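Local structure of ribose-phosphate pyrophosphokinase (Sulfolobus solfataricus, 4TWB) at residues A[220-233]-A[250-262]. The protein transfers the pyrophosphoryl group of ATP to the 1-hydroxyl of ribose 5-phosphate, a magnesium-dependent reaction that yields phosphoribosyl pyrophosphate (PRPP) and AMP. Residues are numbered along the deposited sequence; the frame is centred on the assembly and turned at random.
Sequences STGGTIVQATRLAY and VGGAKERLREVGV. With SO4 (sulfate ion), chain H.
The CA atoms come nearest at Thr221 and Ala253, and from there helices 223-233 and 253-259 run nearly parallel, at 5° with axes 10.0 Å apart. Val250 N donates to Ser220 O (2.9 Å), and Thr221 O, in the guanidinium plane at its edge, takes a weak, bent hydrogen bond from Arg256 NH1. Gly222 is the N-cap; its positive phi by itself calls for glycine, since a CB would press on the carbonyl O of Thr221. Leu257 CD2 touches both Val226 CG2 (3.5 Å) and Ile225 CG2 (3.7 Å). Val260 CG2 meets Val226 CG1, while its CG1, anti to the backbone N (chi1 -173°), reaches Thr229 CG2 and one face of the Arg230 guanidinium. Thr229 OG1 turns back to Ile225 O (2.8 Å), which also accepts from Thr229 N on the opposite face of its carbonyl plane. At the far end Tyr233 OH donates to Gly261 O (2.8 Å), an acceptor lying in the ring plane, within the Schellman motif closing the second helix. A phenylalanine in place of Tyr233 would probably leave Gly261 O without this donor and the helix ends less firmly joined. Around the sulfate, Ser220 N (2.8 Å to O3) and Gly222 N (3.1 Å to O3) donate, consistent with the phosphate-binding PRPP loop of type I phosphoribosyltransferases; residues 220-224 bind ribose 5-phosphate. Ser220 OG is hydrogen-bonded to Arg93 of the ATP site, and Val250 packs on Pro33 of the second subunit. Ile225 and Thr229 rest on neighbouring parallel strands 211-216 and 239-244, and segment 250-262 leads into strand 262-268, next to 239-244.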
# COMPACT_ATOMS: atom_id res chain seq x y z
N SER A 220 -8.42 5.79 18.11
CA SER A 220 -9.01 5.25 16.88
C SER A 220 -10.53 5.23 16.95
O SER A 220 -11.19 6.13 16.44
CB SER A 220 -8.52 3.83 16.62
OG SER A 220 -7.22 3.83 16.07
N THR A 221 -11.06 4.19 17.57
CA THR A 221 -12.49 4.06 17.75
C THR A 221 -12.93 4.99 18.87
O THR A 221 -13.99 5.61 18.81
CB THR A 221 -12.89 2.61 18.11
OG1 THR A 221 -12.36 2.26 19.39
CG2 THR A 221 -12.35 1.63 17.09
N GLY A 222 -12.07 5.10 19.89
CA GLY A 222 -12.34 5.95 21.03
C GLY A 222 -12.89 5.15 22.20
O GLY A 222 -13.39 5.70 23.17
N GLY A 223 -12.79 3.83 22.09
CA GLY A 223 -13.33 2.93 23.10
C GLY A 223 -12.70 3.08 24.47
O GLY A 223 -13.40 3.12 25.48
N THR A 224 -11.37 3.15 24.51
CA THR A 224 -10.66 3.22 25.79
C THR A 224 -10.96 4.56 26.45
O THR A 224 -11.11 4.65 27.67
CB THR A 224 -9.13 3.06 25.61
OG1 THR A 224 -8.83 2.65 24.27
CG2 THR A 224 -8.59 2.03 26.59
N ILE A 225 -11.05 5.60 25.63
CA ILE A 225 -11.31 6.95 26.10
C ILE A 225 -12.73 7.09 26.63
O ILE A 225 -12.98 7.86 27.56
CB ILE A 225 -11.07 7.98 24.97
CG1 ILE A 225 -9.61 7.91 24.49
CG2 ILE A 225 -11.44 9.39 25.41
CD1 ILE A 225 -8.59 8.23 25.57
N VAL A 226 -13.66 6.35 26.06
CA VAL A 226 -15.05 6.40 26.50
C VAL A 226 -15.24 5.72 27.85
O VAL A 226 -15.88 6.26 28.73
CB VAL A 226 -16.02 5.78 25.48
CG1 VAL A 226 -17.34 5.43 26.15
CG2 VAL A 226 -16.25 6.73 24.32
N GLN A 227 -14.68 4.52 28.01
CA GLN A 227 -14.73 3.85 29.31
C GLN A 227 -14.06 4.68 30.38
O GLN A 227 -14.49 4.67 31.53
CB GLN A 227 -14.08 2.47 29.24
CG GLN A 227 -14.89 1.45 28.48
CD GLN A 227 -14.43 0.03 28.75
OE1 GLN A 227 -13.67 -0.22 29.69
NE2 GLN A 227 -14.89 -0.91 27.93
N ALA A 228 -13.01 5.41 30.02
CA ALA A 228 -12.31 6.26 30.97
C ALA A 228 -13.09 7.53 31.31
O ALA A 228 -12.99 8.03 32.41
CB ALA A 228 -10.93 6.61 30.46
N THR A 229 -13.86 8.05 30.35
CA THR A 229 -14.69 9.21 30.60
C THR A 229 -15.80 8.92 31.62
O THR A 229 -16.23 9.80 32.34
CB THR A 229 -15.28 9.78 29.30
OG1 THR A 229 -14.22 10.25 28.47
CG2 THR A 229 -16.21 10.93 29.58
N ARG A 230 -16.25 7.66 31.69
CA ARG A 230 -17.24 7.24 32.68
C ARG A 230 -16.67 7.38 34.08
O ARG A 230 -17.16 8.17 34.87
CB ARG A 230 -17.63 5.78 32.48
CG ARG A 230 -18.05 5.41 31.09
CD ARG A 230 -19.42 5.92 30.74
NE ARG A 230 -19.88 5.27 29.52
CZ ARG A 230 -21.02 5.54 28.90
NH1 ARG A 230 -21.85 6.45 29.40
NH2 ARG A 230 -21.34 4.89 27.80
N LEU A 231 -15.65 6.58 34.40
CA LEU A 231 -15.01 6.65 35.71
C LEU A 231 -14.80 8.09 36.16
O LEU A 231 -14.99 8.42 37.33
CB LEU A 231 -13.68 5.92 35.73
CG LEU A 231 -13.76 4.41 35.90
CD1 LEU A 231 -14.04 3.76 34.55
CD2 LEU A 231 -12.48 3.87 36.52
N ALA A 232 -14.39 8.94 35.23
CA ALA A 232 -14.11 10.34 35.54
C ALA A 232 -15.34 11.06 36.07
O ALA A 232 -15.31 11.67 37.13
CB ALA A 232 -13.54 11.05 34.32
N TYR A 233 -16.44 10.99 35.32
CA TYR A 233 -17.67 11.64 35.72
C TYR A 233 -18.25 11.00 36.98
O TYR A 233 -18.82 11.69 37.83
CB TYR A 233 -18.68 11.66 34.57
CG TYR A 233 -18.39 12.73 33.55
CD1 TYR A 233 -18.33 14.06 33.93
CD2 TYR A 233 -18.19 12.42 32.21
CE1 TYR A 233 -18.07 15.07 33.01
CE2 TYR A 233 -17.93 13.42 31.27
CZ TYR A 233 -17.87 14.74 31.68
OH TYR A 233 -17.61 15.76 30.78
N VAL A 250 -12.05 7.16 13.90
CA VAL A 250 -12.61 6.16 13.01
C VAL A 250 -14.12 6.02 13.09
O VAL A 250 -14.65 5.51 14.08
CB VAL A 250 -11.93 4.79 13.25
CG1 VAL A 250 -12.85 3.66 12.85
CG2 VAL A 250 -10.63 4.72 12.49
N GLY A 251 -14.80 6.46 12.04
CA GLY A 251 -16.24 6.30 11.93
C GLY A 251 -17.01 7.07 12.99
O GLY A 251 -17.16 8.29 12.90
N GLY A 252 -17.50 6.35 14.00
CA GLY A 252 -18.23 6.98 15.08
C GLY A 252 -17.38 7.95 15.88
O GLY A 252 -17.69 9.14 15.96
N ALA A 253 -16.31 7.42 16.47
CA ALA A 253 -15.34 8.17 17.27
C ALA A 253 -15.74 9.57 17.72
O ALA A 253 -16.08 9.77 18.89
CB ALA A 253 -14.00 8.20 16.58
N LYS A 254 -15.66 10.55 16.82
CA LYS A 254 -15.91 11.93 17.20
C LYS A 254 -17.26 12.12 17.88
O LYS A 254 -17.37 12.81 18.89
CB LYS A 254 -15.80 12.87 15.99
CG LYS A 254 -15.95 14.34 16.37
CD LYS A 254 -15.70 15.26 15.18
CE LYS A 254 -15.91 16.72 15.56
NZ LYS A 254 -15.61 17.63 14.42
N GLU A 255 -18.30 11.49 17.32
CA GLU A 255 -19.63 11.57 17.90
C GLU A 255 -19.76 10.68 19.14
O GLU A 255 -20.32 11.10 20.16
CB GLU A 255 -20.71 11.22 16.88
CG GLU A 255 -22.14 11.49 17.38
CD GLU A 255 -22.34 12.92 17.88
OE1 GLU A 255 -21.79 13.86 17.26
OE2 GLU A 255 -23.05 13.11 18.90
N ARG A 256 -19.26 9.46 19.06
CA ARG A 256 -19.30 8.53 20.19
C ARG A 256 -18.72 9.18 21.45
O ARG A 256 -19.10 8.82 22.56
CB ARG A 256 -18.54 7.24 19.84
CG ARG A 256 -18.71 6.09 20.83
CD ARG A 256 -17.94 4.83 20.37
NE ARG A 256 -18.44 4.33 19.08
CZ ARG A 256 -17.74 4.30 17.94
NH1 ARG A 256 -16.49 4.73 17.91
NH2 ARG A 256 -18.29 3.84 16.83
N LEU A 257 -17.81 10.14 21.26
CA LEU A 257 -17.18 10.84 22.38
C LEU A 257 -18.01 12.01 22.90
O LEU A 257 -18.18 12.17 24.10
CB LEU A 257 -15.77 11.30 22.02
CG LEU A 257 -14.69 10.21 21.97
CD1 LEU A 257 -13.37 10.78 21.49
CD2 LEU A 257 -14.51 9.54 23.32
N ARG A 258 -18.52 12.83 21.98
CA ARG A 258 -19.40 13.94 22.35
C ARG A 258 -20.58 13.43 23.17
O ARG A 258 -21.03 14.10 24.11
CB ARG A 258 -19.90 14.67 21.09
CG ARG A 258 -20.96 15.73 21.35
CD ARG A 258 -21.24 16.56 20.10
NE ARG A 258 -20.06 17.29 19.64
CZ ARG A 258 -19.45 17.10 18.47
NH1 ARG A 258 -19.92 16.20 17.60
NH2 ARG A 258 -18.38 17.81 18.15
N GLU A 259 -21.08 12.25 22.82
CA GLU A 259 -22.23 11.65 23.51
C GLU A 259 -21.95 11.33 24.98
O GLU A 259 -22.84 11.46 25.82
CB GLU A 259 -22.71 10.40 22.76
CG GLU A 259 -23.60 10.67 21.54
CD GLU A 259 -23.77 9.45 20.63
OE1 GLU A 259 -24.19 9.64 19.46
OE2 GLU A 259 -23.49 8.32 21.08
N VAL A 260 -20.73 10.90 25.28
CA VAL A 260 -20.33 10.60 26.65
C VAL A 260 -19.82 11.85 27.35
O VAL A 260 -19.38 11.81 28.50
CB VAL A 260 -19.28 9.48 26.71
CG1 VAL A 260 -19.00 9.07 28.13
CG2 VAL A 260 -19.76 8.28 25.93
N GLY A 261 -19.88 12.98 26.64
CA GLY A 261 -19.58 14.27 27.23
C GLY A 261 -18.14 14.74 27.18
O GLY A 261 -17.72 15.54 28.01
N VAL A 262 -17.36 14.26 26.22
CA VAL A 262 -16.04 14.80 26.02
C VAL A 262 -16.18 16.12 25.24
O VAL A 262 -16.52 16.14 24.06
CB VAL A 262 -15.09 13.82 25.32
CG1 VAL A 262 -13.81 14.51 24.94
CG2 VAL A 262 -14.81 12.64 26.23
S SO4 H . -8.98 2.68 20.45
O1 SO4 H . -9.98 2.20 21.39
O2 SO4 H . -7.64 2.39 20.95
O3 SO4 H . -9.14 4.13 20.29
O4 SO4 H . -9.18 2.01 19.16